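Local coordinates for protein arabinan endo-1,5-alpha-l-arabinosidase A (PDB 1GYH) that hydrolyses the alpha-1,5-linked arabinofuranosyl backbone of linear arabinan, releasing mainly arabinotriose during plant cell wall breakdown, at residues V11-G25 with L64-L78. Residues are numbered along the deposited sequence; the frame is centred on the assembly and turned at random. Where two conformers were deposited one is given.
Sequences VMTREGDTWYLFSTG and LWAPDIYQHKGLFYL
Ile69 lies across one face of the Phe22 ring: its CB sits 4.2 Å from the ring centroid and 24° off the ring normal, a CH-pi contact. With CG1 anti to the backbone N, Ile69 also carries CD1 to within 3.7 Å of Phe22 CZ, while its CG2 branch meets Val11 CG2. Leu78 CD1 approaches the same ring obliquely, and Pro67 CG packs on Phe22 CB at 3.9 Å. Farther out, Thr13 CG2 reaches the edge of the Phe76 ring, and the Glu15 side chain crosses that ring at about a right angle, its carboxylate held by Thr99 and Leu100.

Two polar groups flank this apolar core. The Gln71 amide spends its NE2 on two acceptors, Thr13 OG1 and Arg14 O, each 2.9 Å away. Both acceptors lie close to the amide plane, which fixes its rotation, although NE2 sits above the Arg14 carbonyl plane, 46° out of it, and so not on a lone pair. At the other end, Ala66 N donates to Thr24 OG1 over 2.8 Å, almost straight; that hydroxyl also hydrogen-bonds Asp9, the probable catalytic proton acceptor, so it links strand 64-72 to the active site.

Backbone pairing is confined to Gly25 and Leu64, an antiparallel hydrogen-bonded pair with Gly25 N to Leu64 O at 3.0 Å. Elsewhere the two hairpins meet face to face as adjacent blades of the five-bladed propeller: strands 11-15 and 64-72 run 22° apart, and strand 257-268 of another sheet touches Val11, Met12 and Ala66.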
loop_
_atom_site.group_PDB
_atom_site.type_symbol
_atom_site.label_atom_id
_atom_site.label_comp_id
_atom_site.label_asym_id
_atom_site.label_seq_id
_atom_site.Cartn_x
_atom_site.Cartn_y
_atom_site.Cartn_z
ATOM N N VAL A 11 -4.446 4.087 -2.704
ATOM C CA VAL A 11 -3.376 5.008 -3.065
ATOM C C VAL A 11 -3.933 6.112 -3.992
ATOM O O VAL A 11 -5.023 5.977 -4.590
ATOM C CB VAL A 11 -2.195 4.301 -3.729
ATOM C CG1 VAL A 11 -1.483 3.346 -2.738
ATOM C CG2 VAL A 11 -2.641 3.586 -5.037
ATOM N N MET A 12 -3.184 7.215 -4.109
ATOM C CA MET A 12 -3.665 8.403 -4.848
ATOM C C MET A 12 -2.519 9.112 -5.539
ATOM O O MET A 12 -1.354 9.000 -5.122
ATOM C CB MET A 12 -4.349 9.424 -3.913
ATOM C CG MET A 12 -5.695 9.022 -3.323
ATOM S SD MET A 12 -6.441 10.202 -2.143
ATOM C CE MET A 12 -6.519 11.636 -3.072
ATOM N N THR A 13 -2.874 9.854 -6.578
ATOM C CA THR A 13 -1.979 10.766 -7.285
ATOM C C THR A 13 -2.749 11.892 -7.973
ATOM O O THR A 13 -3.953 11.813 -8.139
ATOM C CB THR A 13 -1.070 9.981 -8.255
ATOM O OG1 THR A 13 0.159 10.683 -8.403
ATOM C CG2 THR A 13 -1.654 9.799 -9.668
ATOM N N ARG A 14 -2.055 12.927 -8.405
ATOM C CA ARG A 14 -2.688 14.036 -9.101
ATOM C C ARG A 14 -2.036 14.195 -10.465
ATOM O O ARG A 14 -0.801 14.194 -10.574
ATOM C CB ARG A 14 -2.550 15.352 -8.303
ATOM C CG ARG A 14 -3.236 16.546 -8.945
ATOM C CD ARG A 14 -3.332 17.893 -8.140
ATOM N NE ARG A 14 -4.611 18.600 -8.413
ATOM C CZ ARG A 14 -4.957 19.825 -7.949
ATOM N NH1 ARG A 14 -4.126 20.533 -7.206
ATOM N NH2 ARG A 14 -6.145 20.340 -8.237
ATOM N N GLU A 15 -2.874 14.330 -11.493
ATOM C CA GLU A 15 -2.445 14.704 -12.835
ATOM C C GLU A 15 -3.124 15.993 -13.223
ATOM O O GLU A 15 -4.354 16.047 -13.361
ATOM C CB GLU A 15 -2.826 13.619 -13.849
ATOM C CG GLU A 15 -2.382 13.919 -15.297
ATOM C CD GLU A 15 -2.794 12.879 -16.327
ATOM O OE1 GLU A 15 -3.763 12.115 -16.115
ATOM O OE2 GLU A 15 -2.124 12.804 -17.371
ATOM N N GLY A 16 -2.334 17.047 -13.443
ATOM C CA GLY A 16 -2.904 18.360 -13.706
ATOM C C GLY A 16 -3.831 18.774 -12.567
ATOM O O GLY A 16 -3.420 18.792 -11.411
ATOM N N ASP A 17 -5.086 19.089 -12.877
ATOM C CA ASP A 17 -6.036 19.469 -11.801
ATOM C C ASP A 17 -6.996 18.345 -11.372
ATOM O O ASP A 17 -7.989 18.609 -10.660
ATOM C CB ASP A 17 -6.844 20.703 -12.162
ATOM C CG ASP A 17 -7.805 20.446 -13.292
ATOM O OD1 ASP A 17 -7.886 19.298 -13.781
ATOM O OD2 ASP A 17 -8.524 21.320 -13.777
ATOM N N THR A 18 -6.677 17.107 -11.761
ATOM C CA THR A 18 -7.480 15.937 -11.397
ATOM C C THR A 18 -6.775 14.927 -10.490
ATOM O O THR A 18 -5.647 14.539 -10.736
ATOM C CB THR A 18 -7.988 15.241 -12.685
ATOM O OG1 THR A 18 -8.568 16.208 -13.566
ATOM C CG2 THR A 18 -9.156 14.275 -12.348
ATOM N N TRP A 19 -7.458 14.557 -9.412
ATOM C CA TRP A 19 -7.038 13.532 -8.464
ATOM C C TRP A 19 -7.543 12.132 -8.894
ATOM O O TRP A 19 -8.681 11.989 -9.394
ATOM C CB TRP A 19 -7.593 13.854 -7.075
ATOM C CG TRP A 19 -7.199 15.198 -6.524
ATOM C CD1 TRP A 19 -7.941 16.359 -6.546
ATOM C CD2 TRP A 19 -6.002 15.500 -5.823
ATOM N NE1 TRP A 19 -7.248 17.372 -5.917
ATOM C CE2 TRP A 19 -6.066 16.865 -5.440
ATOM C CE3 TRP A 19 -4.887 14.752 -5.451
ATOM C CZ2 TRP A 19 -5.043 17.498 -4.763
ATOM C CZ3 TRP A 19 -3.876 15.382 -4.756
ATOM C CH2 TRP A 19 -3.953 16.745 -4.427
ATOM N N TYR A 20 -6.704 11.116 -8.674
ATOM C CA TYR A 20 -7.042 9.732 -9.034
ATOM C C TYR A 20 -6.815 8.851 -7.832
ATOM O O TYR A 20 -5.823 9.038 -7.075
ATOM C CB TYR A 20 -6.246 9.218 -10.232
ATOM C CG TYR A 20 -6.665 9.890 -11.505
ATOM C CD1 TYR A 20 -6.112 11.114 -11.875
ATOM C CD2 TYR A 20 -7.668 9.357 -12.321
ATOM C CE1 TYR A 20 -6.517 11.736 -13.016
ATOM C CE2 TYR A 20 -8.085 9.996 -13.471
ATOM C CZ TYR A 20 -7.516 11.181 -13.820
ATOM O OH TYR A 20 -7.912 11.845 -14.938
ATOM N N LEU A 21 -7.730 7.893 -7.656
ATOM C CA LEU A 21 -7.730 6.990 -6.525
ATOM C C LEU A 21 -7.781 5.532 -7.054
ATOM O O LEU A 21 -8.562 5.201 -7.967
ATOM C CB LEU A 21 -8.934 7.272 -5.650
ATOM C CG LEU A 21 -9.386 6.257 -4.571
ATOM C CD1 LEU A 21 -8.421 6.191 -3.376
ATOM C CD2 LEU A 21 -10.783 6.619 -4.079
ATOM N N PHE A 22 -6.915 4.704 -6.509
ATOM C CA PHE A 22 -6.742 3.314 -6.934
ATOM C C PHE A 22 -7.014 2.413 -5.744
ATOM O O PHE A 22 -6.490 2.615 -4.649
ATOM C CB PHE A 22 -5.334 3.035 -7.474
ATOM C CG PHE A 22 -4.901 3.938 -8.579
ATOM C CD1 PHE A 22 -4.589 5.289 -8.332
ATOM C CD2 PHE A 22 -4.818 3.468 -9.888
ATOM C CE1 PHE A 22 -4.167 6.117 -9.365
ATOM C CE2 PHE A 22 -4.439 4.325 -10.946
ATOM C CZ PHE A 22 -4.110 5.653 -10.678
ATOM N N SER A 23 -7.800 1.353 -5.982
ATOM C CA SER A 23 -8.205 0.422 -4.937
ATOM C C SER A 23 -8.026 -1.038 -5.398
ATOM O O SER A 23 -8.132 -1.366 -6.599
ATOM C CB SER A 23 -9.677 0.673 -4.572
ATOM O OG SER A 23 -10.194 -0.299 -3.644
ATOM N N THR A 24 -7.745 -1.900 -4.431
ATOM C CA THR A 24 -7.985 -3.340 -4.589
ATOM C C THR A 24 -9.358 -3.571 -5.219
ATOM O O THR A 24 -10.333 -2.913 -4.875
ATOM C CB THR A 24 -7.904 -4.008 -3.206
ATOM O OG1 THR A 24 -6.530 -4.016 -2.768
ATOM C CG2 THR A 24 -8.360 -5.521 -3.256
ATOM N N GLY A 25 -9.428 -4.487 -6.175
ATOM C CA GLY A 25 -10.675 -4.794 -6.863
ATOM C C GLY A 25 -10.436 -5.386 -8.259
ATOM O O GLY A 25 -9.287 -5.523 -8.692
ATOM N N LEU A 64 -7.377 -7.933 -8.269
ATOM C CA LEU A 64 -5.989 -7.546 -8.025
ATOM C C LEU A 64 -5.898 -6.762 -6.728
ATOM O O LEU A 64 -6.841 -6.050 -6.369
ATOM C CB LEU A 64 -5.450 -6.734 -9.207
ATOM C CG LEU A 64 -5.427 -7.459 -10.560
ATOM C CD1 LEU A 64 -5.078 -6.490 -11.725
ATOM C CD2 LEU A 64 -4.412 -8.605 -10.495
ATOM N N TRP A 65 -4.778 -6.909 -6.008
ATOM C CA TRP A 65 -4.674 -6.362 -4.653
ATOM C C TRP A 65 -3.586 -5.280 -4.532
ATOM O O TRP A 65 -2.535 -5.375 -5.175
ATOM C CB TRP A 65 -4.288 -7.402 -3.621
ATOM C CG TRP A 65 -5.135 -8.700 -3.461
ATOM C CD1 TRP A 65 -6.297 -9.043 -4.062
ATOM C CD2 TRP A 65 -4.779 -9.785 -2.612
ATOM N NE1 TRP A 65 -6.688 -10.295 -3.641
ATOM C CE2 TRP A 65 -5.763 -10.763 -2.733
ATOM C CE3 TRP A 65 -3.705 -10.018 -1.752
ATOM C CZ2 TRP A 65 -5.716 -11.980 -2.019
ATOM C CZ3 TRP A 65 -3.656 -11.245 -1.015
ATOM C CH2 TRP A 65 -4.657 -12.200 -1.174
ATOM N N ALA A 66 -3.863 -4.314 -3.653
ATOM C CA ALA A 66 -2.847 -3.416 -3.035
ATOM C C ALA A 66 -1.981 -2.662 -4.050
ATOM O O ALA A 66 -0.760 -2.796 -4.105
ATOM C CB ALA A 66 -1.996 -4.231 -2.021
ATOM N N PRO A 67 -2.616 -1.824 -4.854
ATOM C CA PRO A 67 -1.894 -1.121 -5.889
ATOM C C PRO A 67 -0.937 -0.046 -5.272
ATOM O O PRO A 67 -1.132 0.407 -4.120
ATOM C CB PRO A 67 -3.011 -0.439 -6.683
ATOM C CG PRO A 67 -4.128 -0.241 -5.719
ATOM C CD PRO A 67 -4.039 -1.434 -4.796
ATOM N N ASP A 68 0.107 0.289 -6.013
ATOM C CA ASP A 68 0.830 1.552 -5.778
ATOM C C ASP A 68 0.921 2.341 -7.063
ATOM O O ASP A 68 1.173 1.761 -8.164
ATOM C CB ASP A 68 2.240 1.331 -5.166
ATOM C CG ASP A 68 2.766 2.594 -4.453
ATOM O OD1 ASP A 68 2.002 3.245 -3.706
ATOM O OD2 ASP A 68 3.924 2.996 -4.557
ATOM N N ILE A 69 0.696 3.659 -6.955
ATOM C CA ILE A 69 0.835 4.538 -8.132
ATOM C C ILE A 69 2.077 5.427 -7.959
ATOM O O ILE A 69 2.302 5.980 -6.860
ATOM C CB ILE A 69 -0.495 5.320 -8.398
ATOM C CG1 ILE A 69 -0.416 6.138 -9.684
ATOM C CG2 ILE A 69 -0.859 6.263 -7.240
ATOM C CD1 ILE A 69 -0.431 5.274 -10.975
ATOM N N TYR A 70 2.890 5.524 -9.024
ATOM C CA TYR A 70 4.147 6.257 -8.996
ATOM C C TYR A 70 4.387 6.957 -10.316
ATOM O O TYR A 70 4.347 6.323 -11.371
ATOM C CB TYR A 70 5.307 5.311 -8.705
ATOM C CG TYR A 70 6.648 5.998 -8.437
ATOM C CD1 TYR A 70 6.890 6.671 -7.226
ATOM C CD2 TYR A 70 7.674 5.948 -9.380
ATOM C CE1 TYR A 70 8.115 7.313 -6.988
ATOM C CE2 TYR A 70 8.896 6.558 -9.143
ATOM C CZ TYR A 70 9.120 7.244 -7.943
ATOM O OH TYR A 70 10.360 7.892 -7.726
ATOM N N GLN A 71 4.636 8.273 -10.260
ATOM C CA GLN A 71 4.995 9.064 -11.436
ATOM C C GLN A 71 6.535 9.147 -11.634
ATOM O O GLN A 71 7.297 9.426 -10.681
ATOM C CB GLN A 71 4.389 10.480 -11.341
ATOM C CG GLN A 71 2.865 10.465 -11.309
ATOM C CD GLN A 71 2.214 11.799 -11.516
ATOM O OE1 GLN A 71 2.594 12.541 -12.433
ATOM N NE2 GLN A 71 1.180 12.101 -10.699
ATOM N N HIS A 72 6.983 8.906 -12.858
ATOM C CA HIS A 72 8.407 8.811 -13.190
ATOM C C HIS A 72 8.617 9.116 -14.659
ATOM O O HIS A 72 8.031 8.449 -15.511
ATOM C CB HIS A 72 8.914 7.401 -12.911
ATOM C CG HIS A 72 10.363 7.185 -13.238
ATOM N ND1 HIS A 72 11.384 7.565 -12.393
ATOM C CD2 HIS A 72 10.959 6.592 -14.306
ATOM C CE1 HIS A 72 12.547 7.233 -12.932
ATOM N NE2 HIS A 72 12.319 6.644 -14.096
ATOM N N LYS A 73 9.456 10.116 -14.948
ATOM C CA LYS A 73 9.774 10.580 -16.309
ATOM C C LYS A 73 8.553 10.720 -17.233
ATOM O O LYS A 73 8.586 10.294 -18.385
ATOM C CB LYS A 73 10.850 9.700 -16.976
ATOM C CG LYS A 73 12.225 9.679 -16.284
ATOM C CD LYS A 73 13.235 8.849 -17.061
ATOM C CE LYS A 73 14.405 8.408 -16.214
ATOM N NZ LYS A 73 15.318 9.536 -15.919
ATOM N N GLY A 74 7.491 11.351 -16.750
ATOM C CA GLY A 74 6.358 11.638 -17.613
ATOM C C GLY A 74 5.330 10.514 -17.735
ATOM O O GLY A 74 4.242 10.743 -18.284
ATOM N N LEU A 75 5.643 9.334 -17.186
ATOM C CA LEU A 75 4.718 8.191 -17.194
ATOM C C LEU A 75 4.100 7.855 -15.834
ATOM O O LEU A 75 4.594 8.280 -14.766
ATOM C CB LEU A 75 5.454 6.954 -17.701
ATOM C CG LEU A 75 6.078 7.026 -19.082
ATOM C CD1 LEU A 75 6.754 5.702 -19.376
ATOM C CD2 LEU A 75 5.042 7.364 -20.144
ATOM N N PHE A 76 3.044 7.039 -15.880
ATOM C CA PHE A 76 2.349 6.556 -14.678
ATOM C C PHE A 76 2.599 5.030 -14.536
ATOM O O PHE A 76 2.244 4.273 -15.441
ATOM C CB PHE A 76 0.840 6.864 -14.761
ATOM C CG PHE A 76 0.517 8.321 -14.760
ATOM C CD1 PHE A 76 0.601 9.069 -15.919
ATOM C CD2 PHE A 76 0.190 8.965 -13.583
ATOM C CE1 PHE A 76 0.308 10.451 -15.924
ATOM C CE2 PHE A 76 -0.101 10.335 -13.580
ATOM C CZ PHE A 76 -0.016 11.074 -14.739
ATOM N N TYR A 77 3.234 4.629 -13.441
ATOM C CA TYR A 77 3.549 3.243 -13.120
ATOM C C TYR A 77 2.578 2.760 -12.022
ATOM O O TYR A 77 2.545 3.306 -10.920
ATOM C CB TYR A 77 4.983 3.102 -12.638
ATOM C CG TYR A 77 6.045 3.308 -13.672
ATOM C CD1 TYR A 77 6.328 4.582 -14.169
ATOM C CD2 TYR A 77 6.773 2.263 -14.169
ATOM C CE1 TYR A 77 7.280 4.777 -15.102
ATOM C CE2 TYR A 77 7.741 2.472 -15.126
ATOM C CZ TYR A 77 7.984 3.723 -15.583
ATOM O OH TYR A 77 8.940 3.944 -16.528
ATOM N N LEU A 78 1.783 1.736 -12.352
ATOM C CA LEU A 78 0.808 1.169 -11.447
ATOM C C LEU A 78 1.253 -0.263 -11.127
ATOM O O LEU A 78 1.145 -1.151 -11.966
ATOM C CB LEU A 78 -0.566 1.185 -12.109
ATOM C CG LEU A 78 -1.692 0.450 -11.358
ATOM C CD1 LEU A 78 -1.862 1.121 -9.966
ATOM C CD2 LEU A 78 -3.032 0.430 -12.097
#